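Local coordinates for putative uncharacterized protein (PDB 5T8V) that probably acts as a cohesin loader that associates with chromatin, the chain here being its C-terminal part, a long alpha-solenoid of HEAT repeats, at residues E860-L865 with R890-L895; A870-S875 with T879-V884; T904-E909 with W930-L935; L911-K916 with D923-C928; E940-L945 with K985-D990. All blocks are in the same frame, centred on the assembly; numbering follows the deposited sequence.

Contact 1 (E860-L865 with R890-L895)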
# COMPACT_ATOMS: atom_id res chain seq x y z
N GLU A 860 -3.58 37.63 -41.89
CA GLU A 860 -2.58 38.56 -41.39
C GLU A 860 -1.41 37.82 -40.74
O GLU A 860 -0.26 38.26 -40.84
CB GLU A 860 -3.21 39.54 -40.40
CG GLU A 860 -4.20 40.50 -41.03
CD GLU A 860 -3.54 41.48 -41.98
OE1 GLU A 860 -2.30 41.47 -42.09
OE2 GLU A 860 -4.27 42.27 -42.63
N GLN A 861 -1.70 36.71 -40.06
CA GLN A 861 -0.65 35.95 -39.40
C GLN A 861 0.01 34.93 -40.32
O GLN A 861 1.07 34.39 -39.96
CB GLN A 861 -1.20 35.26 -38.15
CG GLN A 861 -2.43 34.39 -38.36
CD GLN A 861 -3.09 33.92 -37.06
OE1 GLN A 861 -3.95 33.05 -37.09
NE2 GLN A 861 -2.69 34.50 -35.93
N LEU A 862 -0.57 34.65 -41.48
CA LEU A 862 0.18 33.97 -42.53
C LEU A 862 1.19 34.91 -43.18
O LEU A 862 2.17 34.44 -43.75
CB LEU A 862 -0.77 33.42 -43.60
CG LEU A 862 -1.21 31.97 -43.39
CD1 LEU A 862 -1.90 31.80 -42.05
CD2 LEU A 862 -2.12 31.53 -44.53
N ARG A 863 0.96 36.22 -43.10
CA ARG A 863 1.92 37.19 -43.61
C ARG A 863 3.15 37.29 -42.72
O ARG A 863 4.21 37.71 -43.20
CB ARG A 863 1.25 38.56 -43.73
CG ARG A 863 2.10 39.63 -44.39
CD ARG A 863 1.38 40.97 -44.40
NE ARG A 863 1.12 41.45 -43.04
CZ ARG A 863 0.39 42.53 -42.75
NH1 ARG A 863 -0.17 43.24 -43.72
NH2 ARG A 863 0.22 42.89 -41.49
N LEU A 864 3.04 36.91 -41.44
CA LEU A 864 4.20 36.93 -40.56
C LEU A 864 5.16 35.79 -40.89
O LEU A 864 6.37 35.92 -40.67
CB LEU A 864 3.77 36.85 -39.10
CG LEU A 864 2.74 37.89 -38.65
CD1 LEU A 864 2.45 37.74 -37.17
CD2 LEU A 864 3.19 39.31 -38.98
N LEU A 865 4.63 34.67 -41.40
CA LEU A 865 5.48 33.59 -41.89
C LEU A 865 6.07 33.89 -43.26
O LEU A 865 6.95 33.14 -43.71
CB LEU A 865 4.67 32.29 -41.95
CG LEU A 865 3.97 31.86 -40.66
CD1 LEU A 865 3.15 30.60 -40.89
CD2 LEU A 865 4.98 31.64 -39.54
N ARG A 890 -2.42 23.75 -45.33
CA ARG A 890 -3.66 23.48 -44.63
C ARG A 890 -4.54 24.72 -44.52
O ARG A 890 -5.77 24.63 -44.67
CB ARG A 890 -3.37 22.92 -43.23
CG ARG A 890 -2.67 21.56 -43.23
CD ARG A 890 -3.65 20.44 -43.56
NE ARG A 890 -3.04 19.12 -43.39
CZ ARG A 890 -2.43 18.43 -44.34
NH1 ARG A 890 -2.33 18.91 -45.58
NH2 ARG A 890 -1.91 17.24 -44.07
N VAL A 891 -3.94 25.88 -44.27
CA VAL A 891 -4.71 27.09 -44.00
C VAL A 891 -5.20 27.71 -45.30
O VAL A 891 -6.40 27.95 -45.49
CB VAL A 891 -3.88 28.09 -43.19
CG1 VAL A 891 -4.63 29.42 -43.03
CG2 VAL A 891 -3.52 27.51 -41.82
N LEU A 892 -4.28 28.00 -46.21
CA LEU A 892 -4.58 28.87 -47.34
C LEU A 892 -5.82 28.46 -48.13
O LEU A 892 -6.58 29.35 -48.53
CB LEU A 892 -3.35 28.94 -48.26
CG LEU A 892 -3.18 30.18 -49.14
CD1 LEU A 892 -3.48 31.48 -48.40
CD2 LEU A 892 -1.77 30.20 -49.66
N PRO A 893 -6.10 27.17 -48.38
CA PRO A 893 -7.35 26.82 -49.07
C PRO A 893 -8.60 27.15 -48.26
O PRO A 893 -9.71 27.06 -48.80
CB PRO A 893 -7.23 25.31 -49.31
CG PRO A 893 -6.19 24.85 -48.35
CD PRO A 893 -5.24 25.99 -48.18
N GLN A 894 -8.46 27.54 -46.99
CA GLN A 894 -9.60 27.91 -46.16
C GLN A 894 -9.99 29.38 -46.31
O GLN A 894 -11.14 29.73 -46.05
CB GLN A 894 -9.31 27.60 -44.69
CG GLN A 894 -10.39 28.05 -43.71
CD GLN A 894 -10.00 29.30 -42.93
OE1 GLN A 894 -8.86 29.77 -43.00
NE2 GLN A 894 -10.95 29.85 -42.19
N LEU A 895 -9.05 30.24 -46.72
CA LEU A 895 -9.37 31.64 -46.91
C LEU A 895 -10.47 31.81 -47.95
O LEU A 895 -10.68 30.95 -48.82
CB LEU A 895 -8.13 32.42 -47.34
CG LEU A 895 -6.94 32.45 -46.37
CD1 LEU A 895 -5.91 33.48 -46.84
CD2 LEU A 895 -7.38 32.76 -44.95

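Contact 2 (A870-S875 with T879-V884)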
# COMPACT_ATOMS: atom_id res chain seq x y z
N ALA A 870 10.54 32.84 -48.34
CA ALA A 870 11.57 33.33 -49.24
C ALA A 870 12.92 32.68 -48.97
O ALA A 870 13.73 32.51 -49.89
CB ALA A 870 11.69 34.85 -49.12
N SER A 871 13.18 32.29 -47.72
CA SER A 871 14.46 31.71 -47.34
C SER A 871 14.48 30.19 -47.43
O SER A 871 15.51 29.58 -47.10
CB SER A 871 14.83 32.14 -45.91
OG SER A 871 13.84 31.73 -44.98
N ILE A 872 13.39 29.56 -47.86
CA ILE A 872 13.37 28.10 -47.99
C ILE A 872 14.49 27.63 -48.90
O ILE A 872 15.02 26.52 -48.73
CB ILE A 872 11.99 27.63 -48.49
CG1 ILE A 872 10.94 27.77 -47.39
CG2 ILE A 872 12.06 26.17 -48.97
CD1 ILE A 872 9.52 27.52 -47.84
N GLY A 873 14.89 28.46 -49.87
CA GLY A 873 15.85 28.02 -50.87
C GLY A 873 17.17 27.56 -50.28
O GLY A 873 17.80 26.64 -50.82
N THR A 874 17.60 28.17 -49.18
CA THR A 874 18.92 27.86 -48.62
C THR A 874 18.87 27.66 -47.11
O THR A 874 19.71 26.94 -46.56
CB THR A 874 19.90 28.98 -48.97
OG1 THR A 874 19.92 29.18 -50.39
CG2 THR A 874 21.31 28.62 -48.49
N SER A 875 17.90 28.29 -46.44
CA SER A 875 17.77 28.14 -44.99
C SER A 875 17.86 26.67 -44.62
O SER A 875 16.97 25.88 -44.94
CB SER A 875 16.46 28.74 -44.50
OG SER A 875 16.30 28.55 -43.10
N THR A 879 13.09 22.01 -40.40
CA THR A 879 11.90 21.92 -39.56
C THR A 879 10.99 23.13 -39.77
O THR A 879 9.80 22.98 -40.07
CB THR A 879 12.32 21.82 -38.09
OG1 THR A 879 13.26 20.76 -37.93
CG2 THR A 879 11.11 21.56 -37.20
N VAL A 880 11.54 24.33 -39.63
CA VAL A 880 10.75 25.55 -39.81
C VAL A 880 10.15 25.59 -41.20
O VAL A 880 8.98 25.95 -41.38
CB VAL A 880 11.62 26.80 -39.53
CG1 VAL A 880 12.92 26.76 -40.33
CG2 VAL A 880 10.85 28.07 -39.83
N SER A 881 10.92 25.22 -42.22
CA SER A 881 10.43 25.28 -43.59
C SER A 881 9.23 24.36 -43.79
O SER A 881 8.16 24.80 -44.24
CB SER A 881 11.56 24.90 -44.56
OG SER A 881 12.65 25.80 -44.45
N ARG A 882 9.38 23.08 -43.45
CA ARG A 882 8.26 22.15 -43.56
C ARG A 882 7.07 22.66 -42.76
O ARG A 882 5.92 22.55 -43.20
CB ARG A 882 8.68 20.76 -43.10
CG ARG A 882 7.76 19.65 -43.61
CD ARG A 882 8.30 18.27 -43.26
NE ARG A 882 7.66 17.71 -42.07
CZ ARG A 882 6.57 16.94 -42.07
NH1 ARG A 882 6.08 16.49 -40.93
NH2 ARG A 882 5.98 16.62 -43.22
N ALA A 883 7.32 23.23 -41.58
CA ALA A 883 6.24 23.76 -40.76
C ALA A 883 5.45 24.82 -41.53
O ALA A 883 4.23 24.73 -41.65
CB ALA A 883 6.80 24.34 -39.46
N VAL A 884 6.14 25.83 -42.06
CA VAL A 884 5.43 26.94 -42.70
C VAL A 884 4.73 26.47 -43.97
O VAL A 884 3.59 26.86 -44.24
CB VAL A 884 6.38 28.12 -42.97
CG1 VAL A 884 6.99 28.62 -41.67
CG2 VAL A 884 7.47 27.75 -43.96

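Contact 3 (T904-E909 with W930-L935)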
# COMPACT_ATOMS: atom_id res chain seq x y z
N THR A 904 0.16 34.36 -56.04
CA THR A 904 1.10 34.42 -57.15
C THR A 904 2.53 34.60 -56.66
O THR A 904 3.43 33.83 -57.03
CB THR A 904 0.71 35.56 -58.09
OG1 THR A 904 -0.62 35.34 -58.59
CG2 THR A 904 1.67 35.66 -59.27
N ASP A 905 2.76 35.60 -55.81
CA ASP A 905 4.10 35.85 -55.29
C ASP A 905 4.64 34.63 -54.56
O ASP A 905 5.79 34.22 -54.78
CB ASP A 905 4.08 37.07 -54.37
CG ASP A 905 3.75 38.35 -55.09
OD1 ASP A 905 4.09 38.47 -56.29
OD2 ASP A 905 3.14 39.25 -54.46
N VAL A 906 3.83 34.04 -53.69
CA VAL A 906 4.28 32.87 -52.93
C VAL A 906 4.74 31.77 -53.88
O VAL A 906 5.80 31.17 -53.69
CB VAL A 906 3.16 32.37 -51.99
CG1 VAL A 906 3.51 31.00 -51.41
CG2 VAL A 906 2.94 33.38 -50.87
N ARG A 907 3.95 31.50 -54.93
CA ARG A 907 4.35 30.46 -55.88
C ARG A 907 5.66 30.82 -56.57
O ARG A 907 6.54 29.97 -56.70
CB ARG A 907 3.25 30.24 -56.92
CG ARG A 907 3.63 29.21 -57.98
CD ARG A 907 2.42 28.76 -58.78
NE ARG A 907 1.83 29.84 -59.55
CZ ARG A 907 0.76 29.71 -60.33
NH1 ARG A 907 0.16 28.54 -60.46
NH2 ARG A 907 0.29 30.76 -60.99
N LYS A 908 5.80 32.07 -57.01
CA LYS A 908 7.03 32.46 -57.70
C LYS A 908 8.24 32.35 -56.79
O LYS A 908 9.34 32.05 -57.27
CB LYS A 908 6.90 33.88 -58.25
CG LYS A 908 6.20 33.96 -59.60
CD LYS A 908 6.41 35.32 -60.27
CE LYS A 908 5.13 36.13 -60.33
NZ LYS A 908 4.22 35.67 -61.42
N GLU A 909 8.08 32.58 -55.49
CA GLU A 909 9.16 32.41 -54.53
C GLU A 909 9.33 30.96 -54.08
O GLU A 909 10.33 30.64 -53.44
CB GLU A 909 8.94 33.28 -53.30
CG GLU A 909 8.81 34.77 -53.60
CD GLU A 909 8.62 35.60 -52.34
OE1 GLU A 909 8.63 35.01 -51.24
OE2 GLU A 909 8.47 36.83 -52.46
N TRP A 930 0.58 22.88 -55.71
CA TRP A 930 -0.69 22.47 -56.31
C TRP A 930 -1.85 23.26 -55.73
O TRP A 930 -2.71 23.76 -56.47
CB TRP A 930 -0.90 20.97 -56.09
CG TRP A 930 -2.25 20.47 -56.52
CD1 TRP A 930 -3.19 19.87 -55.74
CD2 TRP A 930 -2.82 20.54 -57.84
NE1 TRP A 930 -4.30 19.55 -56.48
CE2 TRP A 930 -4.10 19.96 -57.78
CE3 TRP A 930 -2.37 21.04 -59.07
CZ2 TRP A 930 -4.93 19.86 -58.89
CZ3 TRP A 930 -3.20 20.94 -60.17
CH2 TRP A 930 -4.46 20.35 -60.07
N ILE A 931 -1.89 23.40 -54.40
CA ILE A 931 -2.96 24.17 -53.77
C ILE A 931 -3.01 25.58 -54.34
O ILE A 931 -4.04 26.01 -54.88
CB ILE A 931 -2.77 24.19 -52.24
CG1 ILE A 931 -2.87 22.77 -51.66
CG2 ILE A 931 -3.77 25.12 -51.57
CD1 ILE A 931 -4.24 22.12 -51.81
N ILE A 932 -1.91 26.32 -54.22
CA ILE A 932 -1.84 27.67 -54.78
C ILE A 932 -2.40 27.69 -56.20
O ILE A 932 -3.17 28.58 -56.57
CB ILE A 932 -0.39 28.19 -54.76
CG1 ILE A 932 0.15 28.29 -53.33
CG2 ILE A 932 -0.29 29.54 -55.47
CD1 ILE A 932 -0.39 29.45 -52.53
N SER A 933 -2.02 26.69 -57.01
CA SER A 933 -2.46 26.68 -58.40
C SER A 933 -3.96 26.45 -58.51
O SER A 933 -4.60 26.97 -59.44
CB SER A 933 -1.70 25.60 -59.17
OG SER A 933 -0.31 25.90 -59.21
N THR A 934 -4.56 25.69 -57.59
CA THR A 934 -6.00 25.48 -57.64
C THR A 934 -6.75 26.74 -57.21
O THR A 934 -7.76 27.11 -57.82
CB THR A 934 -6.41 24.30 -56.77
OG1 THR A 934 -5.99 24.52 -55.42
CG2 THR A 934 -5.80 23.01 -57.29
N LEU A 935 -6.27 27.42 -56.16
CA LEU A 935 -6.89 28.69 -55.78
C LEU A 935 -6.79 29.70 -56.91
O LEU A 935 -7.78 30.34 -57.28
CB LEU A 935 -6.24 29.23 -54.50
CG LEU A 935 -6.71 28.57 -53.21
CD1 LEU A 935 -5.65 27.64 -52.66
CD2 LEU A 935 -7.10 29.61 -52.18

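Contact 4 (L911-K916 with D923-C928)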
# COMPACT_ATOMS: atom_id res chain seq x y z
N LEU A 911 8.66 28.03 -56.21
CA LEU A 911 8.94 27.06 -57.26
C LEU A 911 10.43 26.76 -57.38
O LEU A 911 10.81 25.59 -57.41
CB LEU A 911 8.39 27.55 -58.59
CG LEU A 911 8.41 26.50 -59.70
CD1 LEU A 911 7.13 26.55 -60.51
CD2 LEU A 911 9.63 26.68 -60.60
N PRO A 912 11.30 27.77 -57.47
CA PRO A 912 12.73 27.46 -57.71
C PRO A 912 13.34 26.56 -56.65
O PRO A 912 14.29 25.83 -56.97
CB PRO A 912 13.39 28.85 -57.73
CG PRO A 912 12.42 29.77 -57.09
CD PRO A 912 11.07 29.23 -57.40
N VAL A 913 12.84 26.58 -55.41
CA VAL A 913 13.40 25.72 -54.37
C VAL A 913 13.16 24.25 -54.64
O VAL A 913 13.78 23.40 -53.99
CB VAL A 913 12.82 26.08 -52.98
CG1 VAL A 913 12.90 27.58 -52.73
CG2 VAL A 913 11.39 25.58 -52.83
N VAL A 914 12.28 23.92 -55.59
CA VAL A 914 12.02 22.54 -55.95
C VAL A 914 13.30 21.83 -56.39
O VAL A 914 13.39 20.60 -56.29
CB VAL A 914 10.95 22.48 -57.06
CG1 VAL A 914 10.90 21.11 -57.72
CG2 VAL A 914 9.59 22.84 -56.49
N ALA A 915 14.29 22.57 -56.87
CA ALA A 915 15.47 21.98 -57.48
C ALA A 915 16.59 21.69 -56.48
O ALA A 915 17.67 21.25 -56.90
CB ALA A 915 16.01 22.90 -58.58
N LYS A 916 16.37 21.90 -55.19
CA LYS A 916 17.43 21.73 -54.20
C LYS A 916 16.93 21.00 -52.96
O LYS A 916 17.55 20.03 -52.51
CB LYS A 916 18.01 23.09 -53.79
CG LYS A 916 18.49 23.94 -54.95
CD LYS A 916 19.14 25.22 -54.46
CE LYS A 916 19.64 26.07 -55.62
NZ LYS A 916 20.36 27.29 -55.16
N ASP A 923 7.90 17.25 -50.65
CA ASP A 923 6.53 16.76 -50.63
C ASP A 923 5.56 17.87 -50.23
O ASP A 923 4.64 18.22 -50.99
CB ASP A 923 6.43 15.57 -49.66
CG ASP A 923 5.18 14.75 -49.87
OD1 ASP A 923 4.07 15.32 -49.80
OD2 ASP A 923 5.30 13.53 -50.10
N ASP A 924 5.76 18.45 -49.05
CA ASP A 924 4.83 19.47 -48.56
C ASP A 924 4.86 20.71 -49.45
O ASP A 924 3.82 21.35 -49.66
CB ASP A 924 5.17 19.83 -47.12
CG ASP A 924 5.04 18.65 -46.18
OD1 ASP A 924 3.90 18.30 -45.82
OD2 ASP A 924 6.08 18.07 -45.79
N VAL A 925 6.03 21.07 -49.98
CA VAL A 925 6.09 22.26 -50.83
C VAL A 925 5.41 22.01 -52.17
O VAL A 925 4.79 22.91 -52.74
CB VAL A 925 7.55 22.73 -51.02
CG1 VAL A 925 8.33 21.71 -51.77
CG2 VAL A 925 7.58 24.05 -51.75
N MET A 926 5.54 20.80 -52.70
CA MET A 926 4.84 20.47 -53.95
C MET A 926 3.34 20.50 -53.73
O MET A 926 2.59 21.06 -54.55
CB MET A 926 5.30 19.11 -54.47
CG MET A 926 4.69 18.72 -55.81
SD MET A 926 5.18 19.81 -57.17
CE MET A 926 6.88 19.32 -57.41
N ALA A 927 2.87 19.89 -52.64
CA ALA A 927 1.46 19.99 -52.29
C ALA A 927 1.02 21.45 -52.23
O ALA A 927 -0.01 21.83 -52.80
CB ALA A 927 1.20 19.30 -50.95
N CYS A 928 1.81 22.29 -51.55
CA CYS A 928 1.47 23.70 -51.45
C CYS A 928 1.39 24.35 -52.83
O CYS A 928 0.49 25.15 -53.09
CB CYS A 928 2.51 24.42 -50.58
SG CYS A 928 2.03 26.08 -50.06

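Contact 5 (E940-L945 with K985-D990)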
# COMPACT_ATOMS: atom_id res chain seq x y z
N GLU A 940 0.04 26.71 -65.77
CA GLU A 940 1.16 26.64 -66.70
C GLU A 940 2.52 26.59 -66.01
O GLU A 940 3.41 25.90 -66.53
CB GLU A 940 1.09 27.82 -67.68
CG GLU A 940 2.17 27.79 -68.76
CD GLU A 940 3.48 28.43 -68.32
OE1 GLU A 940 3.45 29.33 -67.44
OE2 GLU A 940 4.55 28.04 -68.84
N PRO A 941 2.77 27.28 -64.89
CA PRO A 941 4.10 27.14 -64.26
C PRO A 941 4.41 25.72 -63.83
O PRO A 941 5.53 25.24 -64.06
CB PRO A 941 4.03 28.11 -63.07
CG PRO A 941 2.59 28.48 -62.92
CD PRO A 941 1.99 28.36 -64.27
N LEU A 942 3.45 25.03 -63.22
CA LEU A 942 3.66 23.63 -62.86
C LEU A 942 3.93 22.79 -64.09
O LEU A 942 4.92 22.04 -64.15
CB LEU A 942 2.45 23.10 -62.10
CG LEU A 942 2.28 23.59 -60.66
CD1 LEU A 942 0.94 23.15 -60.09
CD2 LEU A 942 3.42 23.08 -59.78
N ALA A 943 3.06 22.88 -65.10
CA ALA A 943 3.28 22.14 -66.34
C ALA A 943 4.66 22.41 -66.91
O ALA A 943 5.32 21.50 -67.42
CB ALA A 943 2.20 22.50 -67.36
N ARG A 944 5.13 23.65 -66.82
CA ARG A 944 6.46 23.99 -67.30
C ARG A 944 7.53 23.28 -66.49
O ARG A 944 8.51 22.78 -67.04
CB ARG A 944 6.65 25.51 -67.24
CG ARG A 944 7.99 26.00 -67.78
CD ARG A 944 8.12 27.51 -67.61
NE ARG A 944 8.06 27.92 -66.21
CZ ARG A 944 8.07 29.18 -65.79
NH1 ARG A 944 8.14 30.18 -66.66
NH2 ARG A 944 8.00 29.44 -64.49
N LEU A 945 7.35 23.21 -65.17
CA LEU A 945 8.29 22.49 -64.33
C LEU A 945 8.36 21.01 -64.72
O LEU A 945 9.45 20.46 -64.93
CB LEU A 945 7.89 22.64 -62.86
CG LEU A 945 8.71 21.89 -61.82
CD1 LEU A 945 10.19 22.23 -61.92
CD2 LEU A 945 8.18 22.22 -60.43
N LYS A 985 2.45 12.83 -57.83
CA LYS A 985 1.80 12.45 -56.58
C LYS A 985 0.74 13.47 -56.18
O LYS A 985 -0.39 13.10 -55.82
CB LYS A 985 2.83 12.30 -55.46
CG LYS A 985 2.23 11.96 -54.11
CD LYS A 985 3.30 11.67 -53.07
CE LYS A 985 2.70 11.36 -51.70
NZ LYS A 985 3.55 10.44 -50.90
N HIS A 986 1.08 14.76 -56.24
CA HIS A 986 0.20 15.80 -55.72
C HIS A 986 -0.65 16.48 -56.80
O HIS A 986 -1.85 16.66 -56.61
CB HIS A 986 1.02 16.86 -54.98
CG HIS A 986 1.69 16.33 -53.75
ND1 HIS A 986 1.04 16.22 -52.54
CD2 HIS A 986 2.95 15.88 -53.55
CE1 HIS A 986 1.87 15.72 -51.65
NE2 HIS A 986 3.04 15.51 -52.23
N CYS A 987 -0.04 16.85 -57.92
CA CYS A 987 -0.72 17.61 -58.97
C CYS A 987 -0.75 16.79 -60.25
O CYS A 987 0.30 16.57 -60.87
CB CYS A 987 -0.01 18.95 -59.20
SG CYS A 987 1.78 18.85 -59.24
N ASN A 988 -1.93 16.33 -60.63
CA ASN A 988 -2.12 15.60 -61.88
C ASN A 988 -2.72 16.57 -62.90
O ASN A 988 -3.89 16.94 -62.80
CB ASN A 988 -3.01 14.38 -61.68
CG ASN A 988 -2.60 13.21 -62.55
OD1 ASN A 988 -1.44 13.10 -62.96
ND2 ASN A 988 -3.54 12.31 -62.83
N LEU A 989 -1.91 16.97 -63.88
CA LEU A 989 -2.32 17.94 -64.89
C LEU A 989 -2.97 17.26 -66.09
O LEU A 989 -2.62 17.51 -67.24
CB LEU A 989 -1.12 18.77 -65.31
CG LEU A 989 -0.43 19.57 -64.20
CD1 LEU A 989 0.88 20.16 -64.69
CD2 LEU A 989 -1.35 20.67 -63.68
N ASP A 990 -3.94 16.38 -65.82
CA ASP A 990 -4.62 15.68 -66.90
C ASP A 990 -5.49 16.63 -67.72
O ASP A 990 -5.73 16.38 -68.90
CB ASP A 990 -5.47 14.54 -66.34
CG ASP A 990 -4.64 13.50 -65.61
OD1 ASP A 990 -3.41 13.46 -65.83
OD2 ASP A 990 -5.22 12.71 -64.84

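Contact 1 (E860-L865 with R890-L895)
While L862 meets V891 and L892 across the contact, the flat group beside it, the guanidinium of R863, is turned to its own segment: E860 CD lies over one face, 3.9 Å above the plane and offset toward the rim. The resulting salt bridge, R863 NH2 to E860 OE1 at 3.0 Å, is one of charge alone, because the oxygen lies well out of the guanidinium plane and no N-H points at it. The contact proper is apolar and buries 128 Å² in total. L862 and V891 approach tip to tip: L862 CD2 lies 3.6 Å from V891 CG1, and L862 CD1 lies 3.8 Å from that same methyl. V891 CG1 stands anti to the backbone N (chi1 174°), which carries it out to the L862 fork. In the alpha-solenoid, this joins the short helix 859-862 to the C-terminal end of helix 878-891, where the chain passes into the 3-10 segment 892-894. L892 starts from a CB that does not point at L862, yet its CD1 comes within 4.1 Å of L862 CD2. A850 and F857 also pack on V891, and L862 O is hydrogen-bonded to Y888 OH.

Contact 2 (A870-S875 with T879-V884)
I872 and S881 form the close part of this contact: their CA atoms are 6.0 Å apart, the shortest such separation between the two segments. I872 CG1 lies 3.9 Å from S881 OG and 4.1 Å from S881 CB, so the hydroxyl meets a methylene by van der Waals contact. The hydroxyl has a weak polar partner of its own. With chi1 at -61°, S881 OG is anti to the carbonyl carbon and beside the backbone N, from where it makes a weak hydrogen bond back to D877 O. About one turn further on, the end of I872 extends to V884, with CD1 at 4.4 Å from V884 CG2; L910 packs on I872 as well. The looser side is at S875, which is partly exposed. Here S875 O comes no nearer than 4.3 Å to S881 OG, which is not a bond. R882 leaves the helix on the side away from the loop and gives NH2 to D924 OD2 in a salt bridge with helix 919-935. Y868, from helix 866-870, touches both V880 and V884. The segment 870-875 thus belongs to the linker between helices 866-870 and 878-891 of the HEAT-repeat solenoid, folded back so that I872 packs on the start of the second helix.

Contact 3 (T904-E909 with W930-L935)
Helices 904-909 and 930-935 run antiparallel, R907 facing I932 with 6.9 Å between their CA atoms. The angle between their directions is 148° and the axes approach to 9.9 Å, a helix pair of the alpha-solenoid built from helices 900-910 and 919-935. R907 serves the contact twice. Its CB lies 3.9 Å from I932 CG2, so the base of the side chain is apolar packing. Beyond it, CG is anti to the backbone N and the chain bends at chi3 (64°), which brings the guanidinium beside the second helix. There NH1 donates to S933 OG at 3.0 Å; the oxygen is at the edge of the group, close to its plane, but the bond is bent, with 136° at the hydrogen. The other terminal nitrogen, NH2, bonds to T938 OG1, and P941 packs on the same residue. S933 OG also bonds to L929 O within its own helix. With an alanine in place of R907, S933 OG and T938 OG1 would probably lose the donor that links them, and a gap would be likely to open beside P941. Beyond I932, away from the guanidinium, V906 CG1 lies 4.3 Å from I932 CD1.

Contact 4 (L911-K916 with D923-C928)
The link between helices 900-910 and 919-935 folds here into a 3-10 segment, 912-915, whose V913 and V914 rest against V925 and M926 of the second helix. Within the link, V914 N bonds to L911 O at 2.9 Å and K916 N to V913 O at 3.2 Å, the i to i+3 bonds of a 3-10 turn. Two apolar pairs then cross to the helix. V913 CG2 meets V925 CG2 at 4.2 Å, methyl against methyl, and V914 CG1 meets M926 CE at 4.4 Å. The methionine gets there by its shape: CG leaves anti to the backbone N (chi1 -176°), and two further bends, chi2 64° and chi3 73°, swing the terminal methyl toward V914. L922 and L929 of the same helix, together with I979 of helix 969-986, also touch V914, while L910 lies on V925. V914 O is served from outside, accepting from R975 NH2. Both pairs involve saturated carbon only, and the whole interface buries 132 Å², so the attraction is dispersive and hydrophobic, imposing shape but little directional constraint on the four side chains.

Contact 5 (E940-L945 with K985-D990)
L945 O is hydrogen-bonded to both S948 OG and S949 OG, in the helix whose preceding residues L942 and A943 meet L989 across the contact. The turn carrying them is regular: R944 N bonds to E940 O at 2.8 Å. The contact buries 156 Å², and one methyl does most of the touching. L989 CD1 comes over the helix backbone, 3.5 Å from A943 N, and continues to A943 CB at 3.8 Å and to L942 CB at 4.2 Å. Its CG lies anti to the carbonyl carbon and beside the backbone N (chi1 -60°), which directs the branched end at this face. L989 is the centre of an inverse gamma turn, with D990 N bonded only weakly to N988 O. In the alpha-solenoid this joins the N-terminal turns of helix 940-960 to the chain leaving helix 969-986, of which C987 is the first residue to abandon helical torsions. C987 adds a second, looser touch, its CB lying 4.4 Å from L942 CD1. L929 and S933 of helix 919-935 also press on L942, and W930 of that helix touches C987, so three parts of the chain meet around these side chains. N988 turns its amide to another partner, OD1 bonding to S1009 OG, while M995 packs on A943.

Along the chain, contact 1 closes a loop from helix 859-862 to the end of helix 878-891, and contact 2 is nested within it. Contact 3 closes the next loop, between helices 900-910 and 919-935, with contact 4 nested inside. Contact 5 then closes the longest, from helix 940-960 to the end of helix 969-986. The three outer loops follow in series and none crosses another. Neighbours still touch: L892 of contact 1 packs on I932 of contact 3, R882 of contact 2 forms a salt bridge with D924 of contact 4, and S933 of contact 3 packs on L942 of contact 5. Helix 919-935, which carries I932, D924 and S933, thus ties the loops together along this part of the solenoid.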